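Local coordinates for protein transcription regulator (Haloarcula marismortui ATCC 43049, PDB 3CRJ) that probably binds DNA as a TetR-type transcription regulator, with a helix-turn-helix domain joined to an all-helical C-terminal domain, at residues A[66-69]-A[70-74]; A[122-125]-A[126-130]. All blocks are in the same frame, centred on the assembly; numbering follows the deposited sequence.

In the fold
From the N terminus, the chain first passes through the helices of the predicted helix-turn-helix region and then enters helix 58-78, where contact 1 joins 66-69 to 70-74. Helices 85-97 and 104-115 follow before contact 2 joins 122-125 to 126-130 near the start of helix 121-148. Each contact spans about one helical turn between directly consecutive segments, so neither encloses a loop, and the two stand in series without nesting or crossing. Their centres lie about 12 Å apart, yet they meet: Asp67 OD2 and Arg126 NE form a 2.8 Å salt bridge, while Leu66 packs on Arg126 and Phe127. Helix 58-78 is thus tied side by side to the first turns of helix 121-148, in the C-terminal domain.

Contact 1 (A[66-69]-A[70-74]); sequences LDYL and LERFV
Leu66 and Leu70 are joined through their backbones, Leu70 N donating to Leu66 O at 3.0 Å, and both are apolar residues that suit a side facing other helices: Leu66 reaches helix 104-115 and Leu70 touches Asn130. Asp67 O accepts from Glu71 N at 3.1 Å, and CG of Glu71 passes 3.3 Å from that same Asp67 O. The two carboxylates stay apart, that of Asp67 being engaged by Arg126. Tyr68 O takes an almost straight bond from Arg72 N (3.1 Å, 174° at the hydrogen). With CG opposite the backbone N (chi1 168°), the ring lies beside the residue's own carbonyl carbon, and its hydroxyl comes 3.5 Å from Arg72 NE in a weak hydrogen bond. Ring and guanidinium planes stand 63° apart, so the two groups are not stacked. The amphipathic tyrosine suits this place, because its side chain also packs on Met20 and Gln21 of helix 12-30. Leu69 O closes the series with Phe73 N at 3.0 Å, while its side chain meets Leu106 and Leu110. Successive i to i+4 bonds of this kind define an alpha helix, here the long one that connects the DNA-binding and C-terminal domains in TetR-family proteins.

Contact 2 (A[122-125]-A[126-130]); sequences AFSD and RFRQN
Arg126 folds back over the carbonyl of Ala122, one turn earlier in the alpha helix that begins at residue 121, within the all-helical C-terminal domain of a TetR-family regulator. Its chain bends sharply at chi2 (30°) and returns along the helix, bringing NH1 2.8 Å from Ala122 O; with only 120° at the hydrogen this bond is weak. Arg126 N gives two further weak bonds, to Ala122 O at 3.4 Å and to Phe123 O at 3.0 Å, so the amide is shared between i-4 and i-3 acceptors. A long arginine suits the site because it can reach NH1 back to Ala122 while NE meets Asp67 on helix 58-78. Were this residue an alanine, the Asp67 carboxylate would probably lose its cationic mate and a gap would open beside Leu66. Phe127 N donates to Phe123 O at 2.9 Å, and the Phe127 ring lies along the same turn, CE2 coming 4.1 Å from Phe123 CB. Both phenylalanines are buried, as befits large apolar residues: Phe123 packs on Tyr32, whereas Phe127 meets Met113 and also Met176 of the second subunit, placing this side of the helix against the partner chain. Arg128 N bonds to Ser124 O at 3.0 Å. The Arg128 side chain starts out extended and then turns at chi3 (-79°), which presents the edge of the guanidinium to the serine hydroxyl, NH2 standing 3.7 Å from Ser124 OG, a near approach and not a hydrogen bond. Gln129, polar and exposed, stays beside Asp125: its N donates to Asp125 O, and its CB lies 3.4 Å from that Asp125 O.

Contact 1 (A[66-69]-A[70-74])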
loop_
_atom_site.group_PDB
_atom_site.type_symbol
_atom_site.label_atom_id
_atom_site.label_comp_id
_atom_site.label_asym_id
_atom_site.label_seq_id
_atom_site.Cartn_x
_atom_site.Cartn_y
_atom_site.Cartn_z
ATOM N N LEU A 66 -9.907 -3.651 -14.333
ATOM C CA LEU A 66 -8.571 -3.110 -14.184
ATOM C C LEU A 66 -8.045 -2.585 -15.536
ATOM O O LEU A 66 -7.624 -1.421 -15.634
ATOM C CB LEU A 66 -7.637 -4.117 -13.520
ATOM C CG LEU A 66 -7.967 -4.317 -12.026
ATOM C CD1 LEU A 66 -7.164 -5.452 -11.410
ATOM C CD2 LEU A 66 -7.773 -3.055 -11.238
ATOM N N ASP A 67 -8.135 -3.412 -16.583
ATOM C CA ASP A 67 -7.686 -3.015 -17.931
ATOM C C ASP A 67 -8.329 -1.713 -18.355
ATOM O O ASP A 67 -7.679 -0.847 -18.958
ATOM C CB ASP A 67 -8.005 -4.093 -18.963
ATOM C CG ASP A 67 -7.266 -5.388 -18.699
ATOM O OD1 ASP A 67 -7.758 -6.434 -19.170
ATOM O OD2 ASP A 67 -6.198 -5.361 -18.020
ATOM N N TYR A 68 -9.607 -1.592 -18.004
ATOM C CA TYR A 68 -10.379 -0.390 -18.239
ATOM C C TYR A 68 -9.794 0.817 -17.510
ATOM O O TYR A 68 -9.613 1.853 -18.121
ATOM C CB TYR A 68 -11.840 -0.643 -17.874
ATOM C CG TYR A 68 -12.720 0.564 -17.784
ATOM C CD1 TYR A 68 -13.320 1.099 -18.917
ATOM C CD2 TYR A 68 -12.998 1.148 -16.545
ATOM C CE1 TYR A 68 -14.170 2.216 -18.818
ATOM C CE2 TYR A 68 -13.822 2.259 -16.428
ATOM C CZ TYR A 68 -14.412 2.797 -17.562
ATOM O OH TYR A 68 -15.243 3.900 -17.444
ATOM N N LEU A 69 -9.486 0.690 -16.226
ATOM C CA LEU A 69 -8.943 1.827 -15.496
ATOM C C LEU A 69 -7.578 2.239 -16.051
ATOM O O LEU A 69 -7.248 3.423 -16.079
ATOM C CB LEU A 69 -8.839 1.555 -13.994
ATOM C CG LEU A 69 -10.110 1.221 -13.214
ATOM C CD1 LEU A 69 -9.826 1.035 -11.715
ATOM C CD2 LEU A 69 -11.201 2.271 -13.417
ATOM N N LEU A 70 -6.788 1.272 -16.509
ATOM C CA LEU A 70 -5.498 1.599 -17.087
ATOM C C LEU A 70 -5.665 2.417 -18.374
ATOM O O LEU A 70 -4.917 3.358 -18.600
ATOM C CB LEU A 70 -4.646 0.337 -17.316
ATOM C CG LEU A 70 -3.210 0.530 -17.830
ATOM C CD1 LEU A 70 -2.435 1.386 -16.841
ATOM C CD2 LEU A 70 -2.489 -0.800 -18.105
ATOM N N GLU A 71 -6.647 2.060 -19.199
ATOM C CA GLU A 71 -6.886 2.765 -20.475
ATOM C C GLU A 71 -7.317 4.204 -20.223
ATOM O O GLU A 71 -6.860 5.137 -20.892
ATOM C CB GLU A 71 -7.966 2.075 -21.320
ATOM C CG GLU A 71 -7.611 0.733 -21.906
ATOM C CD GLU A 71 -8.787 0.114 -22.662
ATOM O OE1 GLU A 71 -9.426 -0.822 -22.121
ATOM O OE2 GLU A 71 -9.097 0.573 -23.798
ATOM N N ARG A 72 -8.233 4.360 -19.271
ATOM C CA ARG A 72 -8.681 5.669 -18.810
ATOM C C ARG A 72 -7.456 6.499 -18.389
ATOM O O ARG A 72 -7.335 7.680 -18.736
ATOM C CB ARG A 72 -9.659 5.513 -17.635
ATOM C CG ARG A 72 -11.155 5.685 -17.923
ATOM C CD ARG A 72 -11.703 6.600 -16.796
ATOM N NE ARG A 72 -13.115 6.423 -16.429
ATOM C CZ ARG A 72 -13.598 6.677 -15.207
ATOM N NH1 ARG A 72 -12.772 7.101 -14.250
ATOM N NH2 ARG A 72 -14.890 6.494 -14.925
ATOM N N PHE A 73 -6.543 5.869 -17.656
ATOM C CA PHE A 73 -5.346 6.564 -17.194
ATOM C C PHE A 73 -4.434 6.908 -18.378
ATOM O O PHE A 73 -3.987 8.053 -18.513
ATOM C CB PHE A 73 -4.596 5.739 -16.153
ATOM C CG PHE A 73 -3.312 6.362 -15.717
ATOM C CD1 PHE A 73 -3.308 7.432 -14.842
ATOM C CD2 PHE A 73 -2.099 5.876 -16.173
ATOM C CE1 PHE A 73 -2.117 8.017 -14.429
ATOM C CE2 PHE A 73 -0.901 6.458 -15.765
ATOM C CZ PHE A 73 -0.917 7.533 -14.895
ATOM N N VAL A 74 -4.196 5.912 -19.236
ATOM C CA VAL A 74 -3.410 6.074 -20.457
ATOM C C VAL A 74 -3.934 7.229 -21.326
ATOM O O VAL A 74 -3.152 8.064 -21.788
ATOM C CB VAL A 74 -3.321 4.729 -21.244
ATOM C CG1 VAL A 74 -2.979 4.938 -22.735
ATOM C CG2 VAL A 74 -2.318 3.785 -20.578
#

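Contact 2 (A[122-125]-A[126-130])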
loop_
_atom_site.group_PDB
_atom_site.type_symbol
_atom_site.label_atom_id
_atom_site.label_comp_id
_atom_site.label_asym_id
_atom_site.label_seq_id
_atom_site.Cartn_x
_atom_site.Cartn_y
_atom_site.Cartn_z
ATOM N N ALA A 122 -4.606 -13.144 -12.562
ATOM C CA ALA A 122 -5.224 -12.158 -13.430
ATOM C C ALA A 122 -5.121 -10.763 -12.836
ATOM O O ALA A 122 -4.914 -9.797 -13.579
ATOM C CB ALA A 122 -6.658 -12.516 -13.707
ATOM N N PHE A 123 -5.244 -10.658 -11.507
ATOM C CA PHE A 123 -5.109 -9.370 -10.828
ATOM C C PHE A 123 -3.636 -8.962 -10.757
ATOM O O PHE A 123 -3.262 -7.815 -11.062
ATOM C CB PHE A 123 -5.697 -9.418 -9.395
ATOM C CG PHE A 123 -7.223 -9.489 -9.317
ATOM C CD1 PHE A 123 -8.020 -9.673 -10.455
ATOM C CD2 PHE A 123 -7.855 -9.406 -8.073
ATOM C CE1 PHE A 123 -9.418 -9.760 -10.352
ATOM C CE2 PHE A 123 -9.254 -9.482 -7.961
ATOM C CZ PHE A 123 -10.028 -9.663 -9.104
ATOM N N SER A 124 -2.804 -9.909 -10.331
ATOM C CA SER A 124 -1.369 -9.691 -10.220
ATOM C C SER A 124 -0.776 -9.224 -11.545
ATOM O O SER A 124 -0.127 -8.170 -11.588
ATOM C CB SER A 124 -0.669 -10.956 -9.751
ATOM O OG SER A 124 0.688 -10.670 -9.483
ATOM N N ASP A 125 -1.005 -9.987 -12.616
ATOM C CA ASP A 125 -0.605 -9.555 -13.963
ATOM C C ASP A 125 -0.993 -8.102 -14.256
ATOM O O ASP A 125 -0.210 -7.350 -14.850
ATOM C CB ASP A 125 -1.238 -10.440 -15.042
ATOM C CG ASP A 125 -0.729 -11.866 -15.016
ATOM O OD1 ASP A 125 0.346 -12.104 -14.434
ATOM O OD2 ASP A 125 -1.406 -12.760 -15.581
ATOM N N ARG A 126 -2.203 -7.736 -13.822
ATOM C CA ARG A 126 -2.880 -6.494 -14.184
ATOM C C ARG A 126 -2.300 -5.308 -13.455
ATOM O O ARG A 126 -2.182 -4.216 -14.024
ATOM C CB ARG A 126 -4.357 -6.600 -13.817
ATOM C CG ARG A 126 -5.358 -6.682 -14.951
ATOM C CD ARG A 126 -4.795 -7.323 -16.154
ATOM N NE ARG A 126 -5.846 -7.896 -16.985
ATOM C CZ ARG A 126 -6.105 -9.200 -17.056
ATOM N NH1 ARG A 126 -5.402 -10.060 -16.330
ATOM N NH2 ARG A 126 -7.058 -9.648 -17.862
ATOM N N PHE A 127 -1.986 -5.522 -12.180
ATOM C CA PHE A 127 -1.393 -4.503 -11.337
ATOM C C PHE A 127 0.068 -4.290 -11.683
ATOM O O PHE A 127 0.600 -3.199 -11.477
ATOM C CB PHE A 127 -1.468 -4.922 -9.869
ATOM C CG PHE A 127 -2.827 -4.751 -9.234
ATOM C CD1 PHE A 127 -3.430 -3.501 -9.158
ATOM C CD2 PHE A 127 -3.473 -5.844 -8.653
ATOM C CE1 PHE A 127 -4.682 -3.355 -8.571
ATOM C CE2 PHE A 127 -4.733 -5.702 -8.048
ATOM C CZ PHE A 127 -5.334 -4.460 -8.010
ATOM N N ARG A 128 0.744 -5.335 -12.161
ATOM C CA ARG A 128 2.133 -5.192 -12.603
ATOM C C ARG A 128 2.149 -4.375 -13.904
ATOM O O ARG A 128 3.010 -3.523 -14.141
ATOM C CB ARG A 128 2.780 -6.560 -12.791
ATOM C CG ARG A 128 4.187 -6.495 -13.397
ATOM C CD ARG A 128 4.850 -7.873 -13.500
ATOM N NE ARG A 128 5.405 -8.362 -12.227
ATOM C CZ ARG A 128 4.763 -9.174 -11.384
ATOM N NH1 ARG A 128 5.361 -9.579 -10.270
ATOM N NH2 ARG A 128 3.527 -9.591 -11.656
ATOM N N GLN A 129 1.140 -4.625 -14.715
ATOM C CA GLN A 129 0.992 -3.938 -15.978
ATOM C C GLN A 129 0.882 -2.431 -15.743
ATOM O O GLN A 129 1.586 -1.637 -16.371
ATOM C CB GLN A 129 -0.250 -4.469 -16.696
ATOM C CG GLN A 129 -0.110 -4.543 -18.192
ATOM C CD GLN A 129 -1.291 -5.227 -18.858
ATOM O OE1 GLN A 129 -1.935 -6.123 -18.290
ATOM N NE2 GLN A 129 -1.575 -4.812 -20.079
ATOM N N ASN A 130 -0.014 -2.056 -14.832
ATOM C CA ASN A 130 -0.223 -0.670 -14.457
ATOM C C ASN A 130 1.102 -0.122 -13.996
ATOM O O ASN A 130 1.615 0.838 -14.560
ATOM C CB ASN A 130 -1.255 -0.596 -13.343
ATOM C CG ASN A 130 -1.840 0.797 -13.157
ATOM O OD1 ASN A 130 -3.053 0.996 -13.376
ATOM N ND2 ASN A 130 -1.008 1.756 -12.693
#